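Local coordinates for putative transcriptional regulator protein, LacI family (Rhizobium etli, PDB 3MIZ) that probably binds cis-regulatory DNA and acts as a transcription factor of the LacI family, a probable repressor with a periplasmic-binding-protein-like domain, at residues A[245-250]-A[282-287]. Sequence-based numbering, arbitrary orientation.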
ATOM      1  N   GLU A 245      10.339 -14.465  -8.674  1.00 16.91           N
ATOM      2  CA  GLU A 245      10.338 -13.008  -8.596  1.00 19.03           C
ATOM      3  C   GLU A 245       9.806 -12.458  -9.922  1.00 15.16           C
ATOM      4  O   GLU A 245      10.250 -12.867 -10.990  1.00 13.48           O
ATOM      5  CB  GLU A 245      11.761 -12.496  -8.351  1.00 22.46           C
ATOM      6  CG  GLU A 245      12.315 -12.820  -6.978  1.00 31.57           C
ATOM      7  CD  GLU A 245      11.613 -12.054  -5.871  1.00 37.05           C
ATOM      8  OE1 GLU A 245      10.393 -12.250  -5.692  1.00 38.68           O
ATOM      9  OE2 GLU A 245      12.284 -11.252  -5.182  1.00 39.28           O
ATOM     10  N   LEU A 246       8.871 -11.518  -9.834  1.00 14.65           N
ATOM     11  CA  LEU A 246       8.225 -10.926 -11.010  1.00 13.94           C
ATOM     12  C   LEU A 246       9.022  -9.913 -11.830  1.00 11.86           C
ATOM     13  O   LEU A 246       9.466  -8.882 -11.314  1.00 14.58           O
ATOM     14  CB  LEU A 246       6.909 -10.275 -10.579  1.00 12.18           C
ATOM     15  CG  LEU A 246       5.969  -9.749 -11.665  1.00 14.01           C
ATOM     16  CD1 LEU A 246       5.432 -10.903 -12.503  1.00 14.31           C
ATOM     17  CD2 LEU A 246       4.818  -9.008 -11.006  1.00 16.34           C
ATOM     18  N   THR A 247       9.190 -10.208 -13.114  1.00 11.43           N
ATOM     19  CA  THR A 247       9.884  -9.298 -14.018  1.00 12.02           C
ATOM     20  C   THR A 247       8.848  -8.220 -14.340  1.00 12.76           C
ATOM     21  O   THR A 247       7.710  -8.531 -14.682  1.00  9.73           O
ATOM     22  CB  THR A 247      10.338 -10.039 -15.272  1.00 14.37           C
ATOM     23  OG1 THR A 247      11.417 -10.922 -14.913  1.00 13.21           O
ATOM     24  CG2 THR A 247      10.810  -9.061 -16.344  1.00 13.27           C
ATOM     25  N   THR A 248       9.239  -6.954 -14.237  1.00 13.44           N
ATOM     26  CA  THR A 248       8.269  -5.879 -14.437  1.00 13.76           C
ATOM     27  C   THR A 248       8.908  -4.595 -14.958  1.00 15.74           C
ATOM     28  O   THR A 248      10.091  -4.564 -15.295  1.00 14.53           O
ATOM     29  CB  THR A 248       7.556  -5.604 -13.072  1.00 13.65           C
ATOM     30  OG1 THR A 248       6.444  -4.719 -13.244  1.00 13.85           O
ATOM     31  CG2 THR A 248       8.536  -4.982 -12.084  1.00 13.30           C
ATOM     32  N   ALA A 249       8.096  -3.543 -15.040  1.00 15.55           N
ATOM     33  CA  ALA A 249       8.551  -2.227 -15.474  1.00 14.75           C
ATOM     34  C   ALA A 249       8.311  -1.348 -14.253  1.00 15.68           C
ATOM     35  O   ALA A 249       7.181  -1.236 -13.770  1.00 15.14           O
ATOM     36  CB  ALA A 249       7.723  -1.741 -16.660  1.00 17.59           C
ATOM     37  N   ALA A 250       9.370  -0.736 -13.740  1.00 14.16           N
ATOM     38  CA  ALA A 250       9.240   0.078 -12.549  1.00 13.44           C
ATOM     39  C   ALA A 250       8.801   1.501 -12.823  1.00 14.61           C
ATOM     40  O   ALA A 250       9.431   2.217 -13.599  1.00 13.68           O
ATOM     41  CB  ALA A 250      10.553   0.098 -11.789  1.00 16.26           C
ATOM     42  N   CYS A 282      10.463   4.299 -17.592  1.00 18.61           N
ATOM     43  CA  CYS A 282      10.198   3.237 -16.629  1.00 19.32           C
ATOM     44  C   CYS A 282      11.293   2.202 -16.855  1.00 19.93           C
ATOM     45  O   CYS A 282      11.520   1.774 -17.983  1.00 22.95           O
ATOM     46  CB  CYS A 282       8.832   2.604 -16.890  1.00 19.22           C
ATOM     47  SG  CYS A 282       7.439   3.716 -16.590  1.00 20.91           S
ATOM     48  N   LYS A 283      11.977   1.814 -15.788  1.00 18.82           N
ATOM     49  CA  LYS A 283      13.057   0.840 -15.894  1.00 18.60           C
ATOM     50  C   LYS A 283      12.562  -0.596 -15.917  1.00 17.02           C
ATOM     51  O   LYS A 283      11.790  -1.006 -15.057  1.00 14.00           O
ATOM     52  CB  LYS A 283      14.032   1.009 -14.725  1.00 21.43           C
ATOM     53  CG  LYS A 283      14.781   2.330 -14.719  1.00 27.50           C
ATOM     54  CD  LYS A 283      15.670   2.456 -13.487  1.00 31.74           C
ATOM     55  CE  LYS A 283      16.466   3.753 -13.500  1.00 33.33           C
ATOM     56  NZ  LYS A 283      17.269   3.924 -12.257  1.00 35.72           N
ATOM     57  N   LEU A 284      13.000  -1.363 -16.909  1.00 17.62           N
ATOM     58  CA  LEU A 284      12.612  -2.762 -16.979  1.00 19.53           C
ATOM     59  C   LEU A 284      13.430  -3.475 -15.906  1.00 20.56           C
ATOM     60  O   LEU A 284      14.657  -3.402 -15.906  1.00 20.56           O
ATOM     61  CB  LEU A 284      12.921  -3.332 -18.361  1.00 22.07           C
ATOM     62  CG  LEU A 284      12.629  -4.811 -18.613  1.00 24.47           C
ATOM     63  CD1 LEU A 284      11.324  -5.215 -17.967  1.00 25.87           C
ATOM     64  CD2 LEU A 284      12.588  -5.055 -20.113  1.00 26.98           C
ATOM     65  N   VAL A 285      12.745  -4.135 -14.979  1.00 19.10           N
ATOM     66  CA  VAL A 285      13.415  -4.855 -13.898  1.00 18.28           C
ATOM     67  C   VAL A 285      13.325  -6.336 -14.213  1.00 20.18           C
ATOM     68  O   VAL A 285      12.273  -6.953 -14.047  1.00 18.32           O
ATOM     69  CB  VAL A 285      12.739  -4.586 -12.539  1.00 19.28           C
ATOM     70  CG1 VAL A 285      13.474  -5.337 -11.431  1.00 18.63           C
ATOM     71  CG2 VAL A 285      12.724  -3.090 -12.257  1.00 18.76           C
ATOM     72  N   GLU A 286      14.434  -6.906 -14.670  1.00 19.82           N
ATOM     73  CA  GLU A 286      14.452  -8.313 -15.023  1.00 22.57           C
ATOM     74  C   GLU A 286      14.656  -9.210 -13.816  1.00 21.97           C
ATOM     75  O   GLU A 286      15.659  -9.105 -13.104  1.00 20.64           O
ATOM     76  CB  GLU A 286      15.537  -8.577 -16.066  1.00 25.94           C
ATOM     77  CG  GLU A 286      15.630 -10.028 -16.485  1.00 29.31           C
ATOM     78  CD  GLU A 286      16.377 -10.207 -17.783  1.00 30.27           C
ATOM     79  OE1 GLU A 286      17.326  -9.432 -18.030  1.00 30.68           O
ATOM     80  OE2 GLU A 286      16.019 -11.128 -18.549  1.00 30.42           O
ATOM     81  N   ARG A 287      13.682 -10.079 -13.578  1.00 20.28           N
ATOM     82  CA  ARG A 287      13.749 -11.013 -12.467  1.00 19.33           C
ATOM     83  C   ARG A 287      13.690 -12.426 -13.063  1.00 20.11           C
ATOM     84  O   ARG A 287      14.416 -12.698 -14.016  1.00 22.38           O
ATOM     85  CB  ARG A 287      12.613 -10.725 -11.465  1.00 19.02           C
ATOM     86  CG  ARG A 287      12.733  -9.315 -10.826  1.00 19.53           C
ATOM     87  CD  ARG A 287      12.146  -9.228  -9.417  1.00 17.40           C
ATOM     88  NE  ARG A 287      12.458  -7.969  -8.726  1.00 14.07           N
ATOM     89  CZ  ARG A 287      11.740  -6.846  -8.821  1.00 16.60           C
ATOM     90  NH1 ARG A 287      10.657  -6.802  -9.578  1.00 13.21           N
ATOM     91  NH2 ARG A 287      12.100  -5.759  -8.148  1.00 15.53           N
TER
HETATM   92  O   HOH W   1      12.299 -12.842 -16.340  1.00 25.28           O
HETATM   93  O   HOH W   2      11.824   3.405 -13.266  1.00 21.71           O
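Strands 248-250 and 283-285 run antiparallel, joined first by their backbones. Thr-248 and Val-285 form a hydrogen-bonded pair, Val-285 N giving a short bond to Thr-248 O (2.7 Å) and Thr-248 N returning one to Val-285 O (3.0 Å), both in the carbonyl planes. Ala-250 N reaches Lys-283 O almost straight (176°) but from above the carbonyl plane. The return bond from Lys-283 N is weak, and a water bridges the same two groups, donating to Ala-250 O and accepting from Lys-283 N.

Beyond the strands, side chains take over the bonding. Thr-247 OG1, anti to its own carbonyl carbon (chi1 -71°), accepts from Arg-287 N at 2.8 Å and also meets a water. Arg-287 extends from CG to NE and lies alongside Thr-248; its NH1 donates to Leu-246 O (3.0 Å) in the guanidinium plane and nearly along the C=O axis. The same NH1 forms a salt bridge with Asp-234 OD1, so two acceptors hold it. Thr-248 OG1 bonds to Asp-206.

In this periplasmic-binding-protein-like fold, the pairing joins strand 248-250, outermost in a small mixed sheet, to the central strand 277-285, with strand 110-113 beyond. Backbone bonds also tie Thr-247 to Gly-231 and Ala-249 to Asp-233. The pair probably belongs to the crossover region between the two subdomains: strand 248-250 leads out to helix 253-268 and strand 277-285 returns.

Side-chain packing differs on the two faces. On one, Val-285 CG1 sits 3.4 Å above the centre of the Arg-287 guanidinium plane, while its CG2 meets Ala-250 CB at 3.9 Å. On the other, Leu-284 brings CD1 against Thr-248 O, and Leu-284 and Ala-249 both rest on Leu-122 of helix 115-127. At the Arg-287 end, Glu-245 CB packs against Arg-287 CD (3.5 Å).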